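Local coordinates for protein putative Nitroreductase (Desulfovibrio desulfuricans subsp. desulfuricans str. G20, PDB 3E39) that binds flavin mononucleotide between its two subunits and is probably an FMN-dependent oxidoreductase of the nitroreductase family, at residues A[27-30]-A[31-35]; A[41-44]-A[45-48]; A[53-56]-A[57-61]; A[93-96]-A[97-101]. One frame throughout, in Å; residues are numbered along the deposited sequence.

Contact 1: A[27-30]-A[31-35]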
loop_
_atom_site.group_PDB
_atom_site.type_symbol
_atom_site.label_atom_id
_atom_site.label_comp_id
_atom_site.label_asym_id
_atom_site.label_seq_id
_atom_site.Cartn_x
_atom_site.Cartn_y
_atom_site.Cartn_z
ATOM N N SER A 27 -10.551 18.838 10.112
ATOM C CA SER A 27 -11.103 19.676 9.063
ATOM C C SER A 27 -11.430 18.971 7.768
ATOM O O SER A 27 -10.866 17.915 7.440
ATOM C CB SER A 27 -10.142 20.820 8.733
ATOM O OG SER A 27 -8.954 20.353 8.124
ATOM N N ASP A 28 -12.357 19.585 7.039
ATOM C CA ASP A 28 -12.727 19.127 5.718
ATOM C C ASP A 28 -11.489 19.099 4.842
ATOM O O ASP A 28 -11.369 18.187 4.013
ATOM C CB ASP A 28 -13.772 20.035 5.046
ATOM C CG ASP A 28 -15.184 19.738 5.485
ATOM O OD1 ASP A 28 -15.411 18.751 6.213
ATOM O OD2 ASP A 28 -16.082 20.483 5.033
ATOM N N GLU A 29 -10.603 20.094 4.998
ATOM C CA GLU A 29 -9.387 20.158 4.183
ATOM C C GLU A 29 -8.465 18.982 4.470
ATOM O O GLU A 29 -7.926 18.374 3.516
ATOM C CB GLU A 29 -8.662 21.493 4.348
ATOM C CG GLU A 29 -7.410 21.665 3.456
ATOM C CD GLU A 29 -7.676 21.523 1.944
ATOM O OE1 GLU A 29 -8.844 21.480 1.490
ATOM O OE2 GLU A 29 -6.691 21.466 1.186
ATOM N N ALA A 30 -8.298 18.641 5.759
ATOM C CA ALA A 30 -7.511 17.451 6.130
ATOM C C ALA A 30 -8.131 16.195 5.466
ATOM O O ALA A 30 -7.402 15.386 4.853
ATOM C CB ALA A 30 -7.409 17.274 7.633
ATOM N N VAL A 31 -9.446 16.040 5.567
ATOM C CA VAL A 31 -10.097 14.858 4.980
ATOM C C VAL A 31 -9.865 14.839 3.460
ATOM O O VAL A 31 -9.549 13.777 2.860
ATOM C CB VAL A 31 -11.608 14.774 5.321
ATOM C CG1 VAL A 31 -12.270 13.626 4.544
ATOM C CG2 VAL A 31 -11.773 14.626 6.873
ATOM N N ARG A 32 -10.009 16.005 2.837
ATOM C CA ARG A 32 -9.786 16.122 1.390
ATOM C C ARG A 32 -8.356 15.725 1.011
ATOM O O ARG A 32 -8.146 14.961 0.048
ATOM C CB ARG A 32 -10.081 17.552 0.901
ATOM C CG ARG A 32 -10.183 17.611 -0.614
ATOM C CD ARG A 32 -10.248 19.049 -1.131
ATOM N NE ARG A 32 -8.971 19.740 -0.936
ATOM C CZ ARG A 32 -7.906 19.607 -1.734
ATOM N NH1 ARG A 32 -7.934 18.807 -2.791
ATOM N NH2 ARG A 32 -6.792 20.284 -1.462
ATOM N N LEU A 33 -7.370 16.237 1.741
ATOM C CA LEU A 33 -5.969 15.900 1.472
ATOM C C LEU A 33 -5.705 14.395 1.644
ATOM O O LEU A 33 -4.942 13.804 0.853
ATOM C CB LEU A 33 -5.003 16.693 2.340
ATOM C CG LEU A 33 -4.957 18.181 2.017
ATOM C CD1 LEU A 33 -4.166 18.914 3.083
ATOM C CD2 LEU A 33 -4.370 18.414 0.590
ATOM N N ILE A 34 -6.344 13.785 2.650
ATOM C CA ILE A 34 -6.192 12.356 2.884
ATOM C C ILE A 34 -6.784 11.574 1.698
ATOM O O ILE A 34 -6.166 10.667 1.149
ATOM C CB ILE A 34 -6.805 11.923 4.228
ATOM C CG1 ILE A 34 -5.962 12.471 5.395
ATOM C CG2 ILE A 34 -6.849 10.402 4.336
ATOM C CD1 ILE A 34 -6.664 12.426 6.776
ATOM N N LEU A 35 -7.977 11.953 1.283
ATOM C CA LEU A 35 -8.635 11.273 0.168
ATOM C C LEU A 35 -7.812 11.438 -1.124
ATOM O O LEU A 35 -7.665 10.483 -1.886
ATOM C CB LEU A 35 -10.049 11.807 -0.018
ATOM C CG LEU A 35 -11.086 11.431 1.042
ATOM C CD1 LEU A 35 -12.352 12.272 0.781
ATOM C CD2 LEU A 35 -11.383 9.975 1.018
#
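Glu29 and Arg32, one helical turn apart at the start of helix 28-39, lie alongside each other with their ends in the same direction. Arg32 takes the carboxylate side-on with two nitrogens: NE meets OE1 of Glu29 at 3.0 Å in a nearly straight bond (175°), while NH2 reaches Glu29 OE2 at 2.9 Å. Both oxygens are met on their syn sides, and the two flat groups are turned 36° against each other, so the fork is complete but not coplanar. Glu29 gets there by sending CG anti to its N (chi1 -177°) and then bending at chi2. The same carboxylate lies against Leu33, whose CG is 3.8 Å from Glu29 OE2.

Ala30 contributes mainly backbone. Its N donates to Ser27 OG at 3.0 Å, the N-cap bond, and its O accepts from Ile34 N at 2.9 Å. Val31 N donates to Ser27 O, and its CG2 lies 3.5 Å from that oxygen; the side chain also packs on Val54, while Asp28 forms a salt bridge with Arg56 of strand 50-56.

Ser27 OG thus satisfies the N-H of Ala30, in the first helical turn, and Glu29, near the positive end of the helix dipole, probably gains from that field as well as from Arg32.

Contact 2: A[41-44]-A[45-48]. With FMN (flavin mononucleotide), chain G.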
loop_
_atom_site.group_PDB
_atom_site.type_symbol
_atom_site.label_atom_id
_atom_site.label_comp_id
_atom_site.label_asym_id
_atom_site.label_seq_id
_atom_site.Cartn_x
_atom_site.Cartn_y
_atom_site.Cartn_z
ATOM N N ALA A 41 -2.793 6.713 -5.233
ATOM C CA ALA A 41 -2.142 5.407 -5.180
ATOM C C ALA A 41 -2.256 4.790 -6.580
ATOM O O ALA A 41 -3.201 5.084 -7.331
ATOM C CB ALA A 41 -2.825 4.497 -4.148
ATOM N N PRO A 42 -1.302 3.938 -6.955
ATOM C CA PRO A 42 -1.365 3.278 -8.267
ATOM C C PRO A 42 -2.413 2.148 -8.323
ATOM O O PRO A 42 -2.875 1.650 -7.301
ATOM C CB PRO A 42 0.044 2.701 -8.414
ATOM C CG PRO A 42 0.449 2.406 -6.986
ATOM C CD PRO A 42 -0.095 3.557 -6.199
ATOM N N SER A 43 -2.803 1.774 -9.536
ATOM C CA SER A 43 -3.692 0.661 -9.762
ATOM C C SER A 43 -3.311 0.034 -11.088
ATOM O O SER A 43 -2.796 0.704 -12.001
ATOM C CB SER A 43 -5.162 1.107 -9.770
ATOM O OG SER A 43 -5.472 1.950 -10.867
ATOM N N GLY A 44 -3.557 -1.260 -11.215
ATOM C CA GLY A 44 -3.330 -1.933 -12.490
ATOM C C GLY A 44 -4.168 -1.263 -13.591
ATOM O O GLY A 44 -5.327 -0.868 -13.384
ATOM N N LEU A 45 -3.526 -1.039 -14.716
ATOM C CA LEU A 45 -4.116 -0.470 -15.902
ATOM C C LEU A 45 -4.583 0.963 -15.671
ATOM O O LEU A 45 -5.225 1.550 -16.538
ATOM C CB LEU A 45 -5.289 -1.347 -16.367
ATOM C CG LEU A 45 -5.083 -2.861 -16.459
ATOM C CD1 LEU A 45 -6.418 -3.547 -16.750
ATOM C CD2 LEU A 45 -4.067 -3.173 -17.494
ATOM N N ASN A 46 -4.220 1.547 -14.530
ATOM C CA ASN A 46 -4.762 2.827 -14.112
ATOM C C ASN A 46 -6.301 2.770 -14.152
ATOM O O ASN A 46 -6.980 3.768 -14.494
ATOM C CB ASN A 46 -4.233 4.014 -14.959
ATOM C CG ASN A 46 -4.496 5.374 -14.307
ATOM O OD1 ASN A 46 -4.561 5.495 -13.085
ATOM N ND2 ASN A 46 -4.590 6.426 -15.132
ATOM N N ASN A 47 -6.855 1.618 -13.798
ATOM C CA ASN A 47 -8.298 1.430 -13.736
ATOM C C ASN A 47 -8.979 2.199 -12.591
ATOM O O ASN A 47 -10.181 2.452 -12.656
ATOM C CB ASN A 47 -8.662 -0.022 -13.563
ATOM C CG ASN A 47 -8.499 -0.845 -14.817
ATOM O OD1 ASN A 47 -8.326 -2.071 -14.731
ATOM N ND2 ASN A 47 -8.556 -0.204 -15.977
ATOM N N GLN A 48 -8.243 2.476 -11.522
ATOM C CA GLN A 48 -8.747 3.276 -10.401
ATOM C C GLN A 48 -10.030 2.660 -9.838
ATOM O O GLN A 48 -11.089 3.281 -9.883
ATOM C CB GLN A 48 -8.983 4.721 -10.843
ATOM C CG GLN A 48 -7.709 5.399 -11.339
ATOM C CD GLN A 48 -8.020 6.665 -12.086
ATOM O OE1 GLN A 48 -8.725 7.538 -11.567
ATOM N NE2 GLN A 48 -7.511 6.783 -13.296
HETATM N N1 FMN G . 2.946 -1.042 -15.047
HETATM C C2 FMN G . 3.579 -1.742 -16.047
HETATM O O2 FMN G . 4.221 -1.116 -16.855
HETATM N N3 FMN G . 3.530 -3.116 -16.130
HETATM C C4 FMN G . 2.848 -3.867 -15.213
HETATM O O4 FMN G . 3.081 -5.075 -15.140
HETATM C C4A FMN G . 2.189 -3.195 -14.201
HETATM N N5 FMN G . 1.495 -3.906 -13.265
HETATM C C5A FMN G . 0.871 -3.235 -12.235
HETATM C C6 FMN G . 0.159 -3.985 -11.320
HETATM C C7 FMN G . -0.477 -3.351 -10.253
HETATM C C7M FMN G . -1.302 -4.143 -9.275
HETATM C C8 FMN G . -0.426 -1.967 -10.107
HETATM C C8M FMN G . -0.910 -1.296 -8.832
HETATM C C9 FMN G . 0.259 -1.221 -11.045
HETATM C C9A FMN G . 0.909 -1.842 -12.132
HETATM N N10 FMN G . 1.636 -1.114 -13.093
HETATM C C10 FMN G . 2.256 -1.783 -14.104
HETATM C "C1'" FMN G . 1.784 0.379 -13.027
HETATM C "C2'" FMN G . 0.467 1.060 -13.416
HETATM O "O2'" FMN G . 0.267 0.963 -14.810
HETATM C "C3'" FMN G . 0.466 2.495 -12.905
HETATM O "O3'" FMN G . 0.498 2.552 -11.515
HETATM C "C4'" FMN G . -0.746 3.295 -13.407
HETATM O "O4'" FMN G . -0.711 3.381 -14.825
HETATM C "C5'" FMN G . -0.737 4.713 -12.867
HETATM O "O5'" FMN G . 0.489 5.370 -13.176
HETATM P P FMN G . 1.379 5.995 -12.017
HETATM O O1P FMN G . 2.427 6.868 -12.664
HETATM O O2P FMN G . 1.965 4.823 -11.247
HETATM O O3P FMN G . 0.523 6.823 -11.104
HETATM O O HOH W 1 -4.020 4.248 -10.915
#
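One serine hydroxyl spans a sharp bend beside the flavin: Ser43 OG accepts from Gln48 N at 2.9 Å, across two consecutive residues with positive phi, Leu45 (64°) and Asn46 (52°). The hydroxyl sits between its own N and carbonyl carbon (chi1 66°), which directs it across the turn. Water 1 also bonds to this hydroxyl and donates to Asn46 OD1 at 2.6 Å, so the serine is linked to the asparagine through solvent.

The backbone closes in two overlapping turns. Asn46 N donates to Ser43 O at 3.0 Å, and with the backbone angles of Gly44 and Leu45 this makes a type II beta turn from Ser43 to Asn46. A second bonded turn, from Gly44 to Asn47, overlaps it, Asn47 N donating to Gly44 O. The Asn47 side chain lies beside that oxygen, CB 3.4 Å from Gly44 O. Beyond the bend, Gln48 NE2 reaches back to Asn46 O at 3.3 Å. The Asn46 and Gln48 amides also bond to the second subunit, Asn46 ND2 to its Ser161 O and Gln48 OE1 to its Arg163 N.

On the flavin side, Gly44 N approaches C8 of FMN at 3.4 Å and Asn46 CB approaches O4' of the ribityl chain at 3.6 Å. Residues of the second subunit, among them Arg15, Ser17 and Arg19, supply hydrogen bonds to the cofactor. The chemistry implies a division of labour: Ser43 OG, Asn46 and Gln48 make bonds within the turn or to the partner subunit, while the closest approaches to FMN are packing ones, such as Pro42 CB to O3' at 3.1 Å.

Contact 3: A[53-56]-A[57-61]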
loop_
_atom_site.group_PDB
_atom_site.type_symbol
_atom_site.label_atom_id
_atom_site.label_comp_id
_atom_site.label_asym_id
_atom_site.label_seq_id
_atom_site.Cartn_x
_atom_site.Cartn_y
_atom_site.Cartn_z
ATOM N N LEU A 53 -16.112 6.356 1.152
ATOM C CA LEU A 53 -17.272 6.915 1.828
ATOM C C LEU A 53 -16.818 7.483 3.159
ATOM O O LEU A 53 -16.289 6.760 4.003
ATOM C CB LEU A 53 -18.340 5.854 2.028
ATOM C CG LEU A 53 -19.621 6.329 2.728
ATOM C CD1 LEU A 53 -20.273 7.560 2.083
ATOM C CD2 LEU A 53 -20.558 5.148 2.815
ATOM N N VAL A 54 -17.042 8.776 3.347
ATOM C CA VAL A 54 -16.664 9.455 4.588
ATOM C C VAL A 54 -17.799 9.422 5.584
ATOM O O VAL A 54 -18.944 9.771 5.233
ATOM C CB VAL A 54 -16.259 10.939 4.295
ATOM C CG1 VAL A 54 -15.927 11.706 5.592
ATOM C CG2 VAL A 54 -15.079 11.003 3.284
ATOM N N ILE A 55 -17.472 9.033 6.834
ATOM C CA ILE A 55 -18.459 8.982 7.917
ATOM C C ILE A 55 -17.883 9.713 9.114
ATOM O O ILE A 55 -16.956 9.209 9.763
ATOM C CB ILE A 55 -18.810 7.533 8.352
ATOM C CG1 ILE A 55 -19.351 6.711 7.168
ATOM C CG2 ILE A 55 -19.840 7.541 9.489
ATOM C CD1 ILE A 55 -20.669 7.151 6.631
ATOM N N ARG A 56 -18.398 10.905 9.396
ATOM C CA ARG A 56 -17.952 11.662 10.577
ATOM C C ARG A 56 -18.600 11.192 11.871
ATOM O O ARG A 56 -19.612 10.524 11.854
ATOM C CB ARG A 56 -18.181 13.159 10.395
ATOM C CG ARG A 56 -17.270 13.743 9.343
ATOM C CD ARG A 56 -17.445 15.204 9.212
ATOM N NE ARG A 56 -16.394 15.865 8.428
ATOM C CZ ARG A 56 -15.198 16.246 8.894
ATOM N NH1 ARG A 56 -14.840 16.000 10.157
ATOM N NH2 ARG A 56 -14.356 16.890 8.091
ATOM N N ALA A 57 -17.994 11.570 12.990
ATOM C CA ALA A 57 -18.434 11.141 14.320
ATOM C C ALA A 57 -19.885 11.499 14.612
ATOM O O ALA A 57 -20.601 10.767 15.315
ATOM C CB ALA A 57 -17.530 11.773 15.376
ATOM N N ASP A 58 -20.308 12.633 14.073
ATOM C CA ASP A 58 -21.654 13.137 14.307
ATOM C C ASP A 58 -22.658 12.506 13.352
ATOM O O ASP A 58 -23.829 12.865 13.375
ATOM C CB ASP A 58 -21.671 14.682 14.212
ATOM C CG ASP A 58 -21.085 15.233 12.881
ATOM O OD1 ASP A 58 -20.904 14.475 11.907
ATOM O OD2 ASP A 58 -20.805 16.453 12.804
ATOM N N ASP A 59 -22.217 11.545 12.536
ATOM C CA ASP A 59 -23.081 10.875 11.554
ATOM C C ASP A 59 -23.728 9.656 12.203
ATOM O O ASP A 59 -23.023 8.840 12.774
ATOM C CB ASP A 59 -22.219 10.424 10.369
ATOM C CG ASP A 59 -23.034 9.966 9.167
ATOM O OD1 ASP A 59 -24.017 9.212 9.316
ATOM O OD2 ASP A 59 -22.645 10.326 8.048
ATOM N N PRO A 60 -25.067 9.508 12.106
ATOM C CA PRO A 60 -25.685 8.340 12.760
ATOM C C PRO A 60 -25.192 6.989 12.238
ATOM O O PRO A 60 -25.340 5.988 12.929
ATOM C CB PRO A 60 -27.191 8.525 12.500
ATOM C CG PRO A 60 -27.329 9.682 11.621
ATOM C CD PRO A 60 -26.057 10.394 11.472
ATOM N N ARG A 61 -24.625 6.965 11.026
ATOM C CA ARG A 61 -24.062 5.743 10.471
ATOM C C ARG A 61 -22.872 5.207 11.279
ATOM O O ARG A 61 -22.488 4.057 11.097
ATOM C CB ARG A 61 -23.685 5.912 9.010
ATOM C CG ARG A 61 -24.895 5.966 8.106
ATOM C CD ARG A 61 -24.504 6.321 6.696
ATOM N NE ARG A 61 -24.105 7.722 6.567
ATOM C CZ ARG A 61 -23.840 8.307 5.407
ATOM N NH1 ARG A 61 -23.949 7.647 4.275
ATOM N NH2 ARG A 61 -23.502 9.580 5.371
HETATM O O HOH W 2 -20.585 12.198 7.971
#
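The nonpolar part of this contact centres on Ile55, whose CD1 lies over one face of the Arg61 guanidinium, 3.5 Å from NE and offset toward the rim of the group. The two side chains cross at about a right angle. The other branch, CG2 of Ile55, rests on Asp59 CB at 3.8 Å, so a single isoleucine packs against both members of an ion pair.

Salt-bridge and capping bonds form the second group. Arg61 holds Asp59 side-on, NE to OD1 at 3.1 Å and almost straight (172°), NH2 to OD2 at 2.9 Å through the syn lone pair. Arg61 N also donates to Asp59 OD1, at 2.9 Å on the anti side, and both donors come from the same face of the carboxylate plane. One oxygen therefore joins a capping bond to an ionic one. The bend of the arginine at chi3 (-72°) turns the guanidinium toward the Asp59 carboxylate. NH2 has a further partner in Glu171 of the second subunit, also a salt bridge.

Backbone and water bonds complete the set. Asp59 N donates to Arg56 O at 2.9 Å, and water 2 bridges Arg56 N to Asp59 OD2, to which it donates at 2.8 Å. The Arg56 side chain leads away from this turn, NH1 bonding to Val26 O beside its salt-bridge partner Asp28.

Together these features make a type I beta turn, Arg56 to Asp59, at the end of strand 50-56, outermost in this chain's own sheet. Its last residue, Asp59, also caps the turn leading into helix 61-66: a compact strand-to-helix connection.

Contact 4: A[93-96]-A[97-101]. With ACT (acetate ion), chain C.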
loop_
_atom_site.group_PDB
_atom_site.type_symbol
_atom_site.label_atom_id
_atom_site.label_comp_id
_atom_site.label_asym_id
_atom_site.label_seq_id
_atom_site.Cartn_x
_atom_site.Cartn_y
_atom_site.Cartn_z
ATOM N N ASN A 93 -8.522 -7.900 -11.643
ATOM C CA ASN A 93 -7.848 -8.998 -11.010
ATOM C C ASN A 93 -8.014 -8.840 -9.524
ATOM O O ASN A 93 -7.569 -7.854 -8.969
ATOM C CB ASN A 93 -6.368 -8.986 -11.398
ATOM C CG ASN A 93 -5.592 -10.174 -10.820
ATOM O OD1 ASN A 93 -5.253 -10.204 -9.646
ATOM N ND2 ASN A 93 -5.293 -11.166 -11.677
ATOM N N GLU A 94 -8.646 -9.804 -8.877
ATOM C CA GLU A 94 -8.994 -9.570 -7.459
ATOM C C GLU A 94 -7.755 -9.396 -6.573
ATOM O O GLU A 94 -7.691 -8.443 -5.790
ATOM C CB GLU A 94 -9.997 -10.615 -6.931
ATOM C CG GLU A 94 -11.244 -10.720 -7.838
ATOM C CD GLU A 94 -12.483 -11.296 -7.160
ATOM O OE1 GLU A 94 -12.425 -11.657 -5.972
ATOM O OE2 GLU A 94 -13.529 -11.386 -7.839
ATOM N N VAL A 95 -6.755 -10.258 -6.714
ATOM C CA VAL A 95 -5.533 -10.081 -5.908
ATOM C C VAL A 95 -4.920 -8.686 -6.131
ATOM O O VAL A 95 -4.667 -7.971 -5.156
ATOM C CB VAL A 95 -4.471 -11.155 -6.200
ATOM C CG1 VAL A 95 -3.109 -10.723 -5.641
ATOM C CG2 VAL A 95 -4.940 -12.527 -5.630
ATOM N N LYS A 96 -4.671 -8.330 -7.391
ATOM C CA LYS A 96 -4.028 -7.046 -7.727
ATOM C C LYS A 96 -4.837 -5.812 -7.310
ATOM O O LYS A 96 -4.275 -4.779 -6.965
ATOM C CB LYS A 96 -3.639 -7.008 -9.206
ATOM C CG LYS A 96 -2.567 -8.056 -9.537
ATOM C CD LYS A 96 -2.190 -8.006 -10.996
ATOM C CE LYS A 96 -2.021 -9.351 -11.557
ATOM N NZ LYS A 96 -1.589 -9.317 -12.960
ATOM N N ASP A 97 -6.158 -5.921 -7.355
ATOM C CA ASP A 97 -7.034 -4.808 -6.959
ATOM C C ASP A 97 -7.101 -4.711 -5.424
ATOM O O ASP A 97 -7.167 -3.601 -4.868
ATOM C CB ASP A 97 -8.405 -4.935 -7.635
ATOM C CG ASP A 97 -8.367 -4.581 -9.109
ATOM O OD1 ASP A 97 -7.625 -3.663 -9.516
ATOM O OD2 ASP A 97 -9.100 -5.235 -9.878
ATOM N N HIS A 98 -7.033 -5.862 -4.740
ATOM C CA HIS A 98 -6.886 -5.819 -3.268
ATOM C C HIS A 98 -5.544 -5.133 -2.925
ATOM O O HIS A 98 -5.480 -4.306 -1.991
ATOM C CB HIS A 98 -6.979 -7.194 -2.613
ATOM C CG HIS A 98 -8.352 -7.784 -2.650
ATOM N ND1 HIS A 98 -9.461 -7.122 -2.153
ATOM C CD2 HIS A 98 -8.791 -8.980 -3.103
ATOM C CE1 HIS A 98 -10.534 -7.879 -2.342
ATOM N NE2 HIS A 98 -10.156 -9.007 -2.919
ATOM N N GLN A 99 -4.480 -5.463 -3.667
ATOM C CA GLN A 99 -3.176 -4.842 -3.436
ATOM C C GLN A 99 -3.278 -3.333 -3.662
ATOM O O GLN A 99 -2.770 -2.522 -2.869
ATOM C CB GLN A 99 -2.102 -5.417 -4.374
ATOM C CG GLN A 99 -1.730 -6.857 -4.114
ATOM C CD GLN A 99 -0.839 -7.418 -5.218
ATOM O OE1 GLN A 99 -0.788 -6.867 -6.308
ATOM N NE2 GLN A 99 -0.177 -8.563 -4.947
ATOM N N ALA A 100 -4.003 -2.939 -4.697
ATOM C CA ALA A 100 -4.184 -1.509 -4.980
ATOM C C ALA A 100 -4.942 -0.818 -3.844
ATOM O O ALA A 100 -4.606 0.313 -3.493
ATOM C CB ALA A 100 -4.907 -1.304 -6.259
ATOM N N ALA A 101 -5.942 -1.508 -3.267
ATOM C CA ALA A 101 -6.713 -0.966 -2.144
ATOM C C ALA A 101 -5.765 -0.778 -0.967
ATOM O O ALA A 101 -5.829 0.235 -0.280
ATOM C CB ALA A 101 -7.886 -1.862 -1.772
HETATM C C ACT C . -1.233 -6.459 -15.099
HETATM O O ACT C . -1.194 -6.502 -13.858
HETATM O OXT ACT C . -1.398 -7.542 -15.680
HETATM C CH3 ACT C . -1.078 -5.162 -15.842
HETATM O O HOH W 3 -11.261 -11.491 -3.597
HETATM O O HOH W 4 -4.875 -2.982 -9.327
#
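From Asn93 onward the backbone enters helix 94-114 with successive i to i+4 bonds, beginning with Asp97 N to Asn93 O at 2.9 Å. The motif is an N-cap: Asn93 OD1 accepts from Lys96 N at 3.0 Å in a nearly straight bond (174°). A second bond comes from Asp97, at the fourth helix position, whose OD2 takes the N-H of Asn93 from above the carboxylate plane at 3.2 Å. The same oxygen accepts from Tyr92 N, so this one carboxylate gathers two backbone N-H groups just ahead of the helix, and water 4 donates to its OD1.

The His98 ring sits close to the Glu94 carbonyl, CD2 3.0 Å from Glu94 O. Its ND1 bonds to Glu146, and water 3, in the ring plane at its edge, joins NE2 to Glu94 OE1. Val95 CG1 touches Gln99 NE2 at 3.7 Å; that amide is bonded to Glu146 of the second subunit.

Lys96 CG lies 3.9 Å from Gln99 OE1. Lys96 belongs to the FMN pocket, and its ammonium also bonds to Asn127 and Gly123 O of the second subunit. An acetate ion, probably from the crystallisation liquor, also accepts from Lys96: NZ donates to its O at 3.0 Å.

Overall arrangement
All four contacts are local and follow one another along the chain, so none nests in or crosses another. Contact 1 starts helix 28-39. Contact 2 closes a tight turn in the loop after that helix, and strand 50-56 then leads to contact 3, which turns the chain toward helix 61-66. Contact 4 opens helix 94-114 much later. In space, contacts 1 and 3 meet where helix 28-39 packs on strand 50-56, with Leu35 on Val54. Contacts 2 and 4, with centres about 10 Å apart, meet through Pro42 and Ser43 on Ala100, and both contribute to an FMN pocket. All four also touch the second subunit.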